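Local coordinates for putative chorismate mutase (Yersinia pestis biovar Microtus str. 91001, PDB 2GBB) that catalyses the Claisen rearrangement of chorismate to prephenate as a secreted, alpha-helical chorismate mutase, at the interface of chains A and B. Numbering follows the deposited sequence. Chains: chain A/B, putative chorismate mutase.

Contact 1: the interface of chains A and B. Residues chain A 32, 34, 74; chain B 28, 77, 81.
A:Arg34 and B:His28 meet guanidinium to imidazole in a cation-pi contact. NH2 of the arginine hangs over one face of the ring, 3.1 Å from its centroid, and comes down toward the NE2 side, 2.7 Å from B:His28 NE2. The two planes are tilted 46° apart, which makes this a tip over a face and not a flat stack.

Charge pairing runs through A:Glu32. Its CG lies anti to the backbone N (chi1 -171°) and the chain stays extended, which carries the carboxylate between the two arginines. OE2 faces A:Arg34 NE of its own chain at 3.4 Å, a weak bond, while OE1 faces B:Arg77 NH2 across the interface at 4.0 Å, a long salt bridge. The guanidinium of B:Arg77 stands nearly perpendicular to this carboxylate.

Packing centres on the A:Tyr74 ring. B:Arg77 CB sits over the middle of one face, 3.7 Å from the centroid, a CH-pi contact. Bends at chi2 and chi3 arch the arginine outward past the hydroxyl end of the tyrosine, leaving the phenol OH over the rim of the guanidinium face, 3.5 Å from B:Arg77 NH2. B:Leu81 CD1 rests against A:Tyr74 CE2 at 4.0 Å.

The patch thus joins the loop at A:Glu32, the start of helix 34-50 and helix 55-82 of one subunit to the loop at B:His28 and helix 59-82 of the other, in an apparent dimer.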
loop_
_atom_site.group_PDB
_atom_site.type_symbol
_atom_site.label_atom_id
_atom_site.label_comp_id
_atom_site.label_asym_id
_atom_site.label_seq_id
_atom_site.Cartn_x
_atom_site.Cartn_y
_atom_site.Cartn_z
ATOM N N GLU A 32 6.566 -4.998 -4.669
ATOM C CA GLU A 32 7.129 -4.973 -6.013
ATOM C C GLU A 32 8.320 -5.911 -6.154
ATOM O O GLU A 32 9.291 -5.853 -5.401
ATOM C CB GLU A 32 7.555 -3.562 -6.411
ATOM C CG GLU A 32 7.950 -3.462 -7.912
ATOM C CD GLU A 32 8.237 -2.018 -8.319
ATOM O OE1 GLU A 32 7.263 -1.207 -8.421
ATOM O OE2 GLU A 32 9.416 -1.698 -8.525
ATOM N N ARG A 34 10.325 -7.261 -9.441
ATOM C CA ARG A 34 10.495 -7.142 -10.876
ATOM C C ARG A 34 10.867 -8.422 -11.561
ATOM O O ARG A 34 10.511 -8.635 -12.725
ATOM C CB ARG A 34 11.552 -6.093 -11.218
ATOM C CG ARG A 34 10.978 -4.685 -11.053
ATOM C CD ARG A 34 12.005 -3.566 -11.214
ATOM N NE ARG A 34 11.229 -2.322 -11.375
ATOM C CZ ARG A 34 11.632 -1.230 -12.015
ATOM N NH1 ARG A 34 12.845 -1.136 -12.544
ATOM N NH2 ARG A 34 10.800 -0.209 -12.126
ATOM N N TYR A 74 -0.772 -3.265 -2.030
ATOM C CA TYR A 74 -0.285 -2.136 -1.232
ATOM C C TYR A 74 -1.323 -1.660 -0.192
ATOM O O TYR A 74 -0.998 -1.409 0.971
ATOM C CB TYR A 74 0.004 -0.962 -2.164
ATOM C CG TYR A 74 1.399 -0.954 -2.772
ATOM C CD1 TYR A 74 2.527 -1.170 -1.982
ATOM C CD2 TYR A 74 1.565 -0.779 -4.177
ATOM C CE1 TYR A 74 3.818 -1.170 -2.540
ATOM C CE2 TYR A 74 2.825 -0.777 -4.748
ATOM C CZ TYR A 74 3.926 -0.978 -3.941
ATOM O OH TYR A 74 5.124 -0.964 -4.559
ATOM N N HIS B 28 12.590 2.695 -6.556
ATOM C CA HIS B 28 12.039 1.356 -6.366
ATOM C C HIS B 28 12.502 0.729 -5.066
ATOM O O HIS B 28 12.934 -0.431 -5.052
ATOM C CB HIS B 28 12.289 0.499 -7.626
ATOM C CG HIS B 28 11.795 1.189 -8.865
ATOM N ND1 HIS B 28 12.388 2.104 -9.676
ATOM C CD2 HIS B 28 10.492 1.072 -9.308
ATOM C CE1 HIS B 28 11.454 2.473 -10.620
ATOM N NE2 HIS B 28 10.321 1.836 -10.376
ATOM N N ARG B 77 1.942 4.693 -2.764
ATOM C CA ARG B 77 2.496 3.812 -3.821
ATOM C C ARG B 77 1.359 3.212 -4.633
ATOM O O ARG B 77 1.450 3.063 -5.861
ATOM C CB ARG B 77 3.365 2.643 -3.272
ATOM C CG ARG B 77 4.620 3.034 -2.539
ATOM C CD ARG B 77 5.754 3.544 -3.443
ATOM N NE ARG B 77 6.376 2.589 -4.377
ATOM C CZ ARG B 77 7.461 1.805 -4.192
ATOM N NH1 ARG B 77 8.089 1.668 -3.016
ATOM N NH2 ARG B 77 7.913 1.085 -5.224
ATOM N N LEU B 81 0.394 4.307 -9.018
ATOM C CA LEU B 81 0.417 3.351 -10.144
ATOM C C LEU B 81 -0.541 3.764 -11.272
ATOM O O LEU B 81 -0.179 3.694 -12.465
ATOM C CB LEU B 81 0.116 1.937 -9.655
ATOM C CG LEU B 81 1.139 1.427 -8.642
ATOM C CD1 LEU B 81 0.657 0.223 -7.965
ATOM C CD2 LEU B 81 2.465 1.152 -9.308
#

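Contact 2: the interface of chains A and B. Residues chain A 71, 74-75, 139, 142; chain B 78-79, 82.
Helix 55-82 of chain A and helix 59-82 of chain B run roughly antiparallel and come very close at two alanines, with A:Ala71 CA 4.2 Å from B:Ala78 CA. Small side chains permit this: the B:Ala78 methyl enters between A:Ala71, the CB of A:Tyr74 and the side chain of A:Arg75.

A:Arg75 carries most of the polar contact. Its chain is extended from CG to NE (chi2 177°), which lays the guanidinium across the partner helix. B:Ala78 CB lies against one face and A:Thr139 CG2 against the other, both toward the rim. The edge is occupied too. NH2 donates to B:Asp79 OD1 at 2.6 Å, a salt bridge close to the guanidinium plane that uses the anti lone pair of the carboxylate oxygen. NE points at a water 2.9 Å away, and the same water reaches B:Asp79 OD1, so this oxygen is engaged both directly and through the water. On the remaining edge NH1 donates to A:Asp142 OD2 at 2.8 Å, on its syn lone pair. Two acidic groups from different chains thereby flank one arginine, which would offset their mutual repulsion and fix its rotation.

A:Asp142 is itself anchored by A:Thr139, whose backbone N donates to OD2 at 2.8 Å from the anti side. With a weak return bond from A:Asp142 N to A:Thr139 OG1, this forms a capping box at the start of helix 140-150. The other oxygen, OD1, receives B:Ser82 OG at 2.9 Å from above the carboxylate plane; the serine hydroxyl stands between its backbone N and carbonyl carbon (chi1 44°).

In what is likely the working dimer, the site holds the two long helices together and ties the end of helix 59-82 to helix 140-150 of the other chain, beside a substrate-binding residue, A:Ala71.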
loop_
_atom_site.group_PDB
_atom_site.type_symbol
_atom_site.label_atom_id
_atom_site.label_comp_id
_atom_site.label_asym_id
_atom_site.label_seq_id
_atom_site.Cartn_x
_atom_site.Cartn_y
_atom_site.Cartn_z
ATOM N N ALA A 71 -1.533 -2.412 -6.690
ATOM C CA ALA A 71 -2.346 -1.399 -6.017
ATOM C C ALA A 71 -3.163 -2.072 -4.881
ATOM O O ALA A 71 -3.199 -1.614 -3.738
ATOM C CB ALA A 71 -3.246 -0.655 -7.044
ATOM N N TYR A 74 -0.772 -3.265 -2.030
ATOM C CA TYR A 74 -0.285 -2.136 -1.232
ATOM C C TYR A 74 -1.323 -1.660 -0.192
ATOM O O TYR A 74 -0.998 -1.409 0.971
ATOM C CB TYR A 74 0.004 -0.962 -2.164
ATOM C CG TYR A 74 1.399 -0.954 -2.772
ATOM C CD1 TYR A 74 2.527 -1.170 -1.982
ATOM C CD2 TYR A 74 1.565 -0.779 -4.177
ATOM C CE1 TYR A 74 3.818 -1.170 -2.540
ATOM C CE2 TYR A 74 2.825 -0.777 -4.748
ATOM C CZ TYR A 74 3.926 -0.978 -3.941
ATOM O OH TYR A 74 5.124 -0.964 -4.559
ATOM N N ARG A 75 -2.570 -1.569 -0.662
ATOM C CA ARG A 75 -3.704 -1.159 0.115
ATOM C C ARG A 75 -3.974 -2.126 1.250
ATOM O O ARG A 75 -4.208 -1.675 2.369
ATOM C CB ARG A 75 -4.904 -0.955 -0.806
ATOM C CG ARG A 75 -4.796 0.382 -1.506
ATOM C CD ARG A 75 -5.923 0.694 -2.534
ATOM N NE ARG A 75 -5.502 1.861 -3.321
ATOM C CZ ARG A 75 -5.537 1.950 -4.650
ATOM N NH1 ARG A 75 -6.017 0.932 -5.377
ATOM N NH2 ARG A 75 -5.076 3.058 -5.264
ATOM N N THR A 139 -9.381 0.539 -7.388
ATOM C CA THR A 139 -10.136 1.733 -7.744
ATOM C C THR A 139 -10.556 1.722 -9.222
ATOM O O THR A 139 -10.099 0.902 -10.019
ATOM C CB THR A 139 -9.376 3.057 -7.458
ATOM O OG1 THR A 139 -8.273 3.171 -8.350
ATOM C CG2 THR A 139 -8.894 3.181 -5.971
ATOM N N ASP A 142 -7.697 2.235 -11.490
ATOM C CA ASP A 142 -6.959 0.969 -11.701
ATOM C C ASP A 142 -7.627 0.177 -12.831
ATOM O O ASP A 142 -6.949 -0.384 -13.696
ATOM C CB ASP A 142 -6.982 0.124 -10.426
ATOM C CG ASP A 142 -6.210 0.773 -9.248
ATOM O OD1 ASP A 142 -5.122 1.334 -9.491
ATOM O OD2 ASP A 142 -6.694 0.699 -8.086
ATOM N N ALA B 78 0.289 2.819 -3.948
ATOM C CA ALA B 78 -0.884 2.286 -4.681
ATOM C C ALA B 78 -1.482 3.305 -5.618
ATOM O O ALA B 78 -1.709 2.985 -6.777
ATOM C CB ALA B 78 -1.982 1.726 -3.694
ATOM N N ASP B 79 -1.745 4.516 -5.127
ATOM C CA ASP B 79 -2.441 5.527 -5.914
ATOM C C ASP B 79 -1.640 5.974 -7.136
ATOM O O ASP B 79 -2.229 6.194 -8.207
ATOM C CB ASP B 79 -2.811 6.760 -5.079
ATOM C CG ASP B 79 -4.050 6.530 -4.165
ATOM O OD1 ASP B 79 -4.623 5.402 -4.126
ATOM O OD2 ASP B 79 -4.447 7.473 -3.456
ATOM N N SER B 82 -1.722 4.261 -10.895
ATOM C CA SER B 82 -2.760 4.635 -11.858
ATOM C C SER B 82 -2.983 6.148 -11.898
ATOM O O SER B 82 -3.610 6.669 -12.826
ATOM C CB SER B 82 -4.074 3.947 -11.492
ATOM O OG SER B 82 -4.269 4.051 -10.075
HETATM O O HOH W 1 -4.371 4.105 -1.913
#

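The C-alpha centres of contact 1 and contact 2 lie about 9 Å apart, and A:Tyr74 belongs to both: its ring serves contact 1 and its CB contact 2. Both draw on the same pair of long helices, 55-82 of chain A and 59-82 of chain B. Contact 1 extends the meeting toward the loop residue A:Glu32 and helix 34-50, contact 2 toward helix 140-150. Two-fold symmetry repeats each with the chains exchanged. Because residues 69-73 of the long helix bind substrate, pairing of the subunits may help to hold this part of each active site in place.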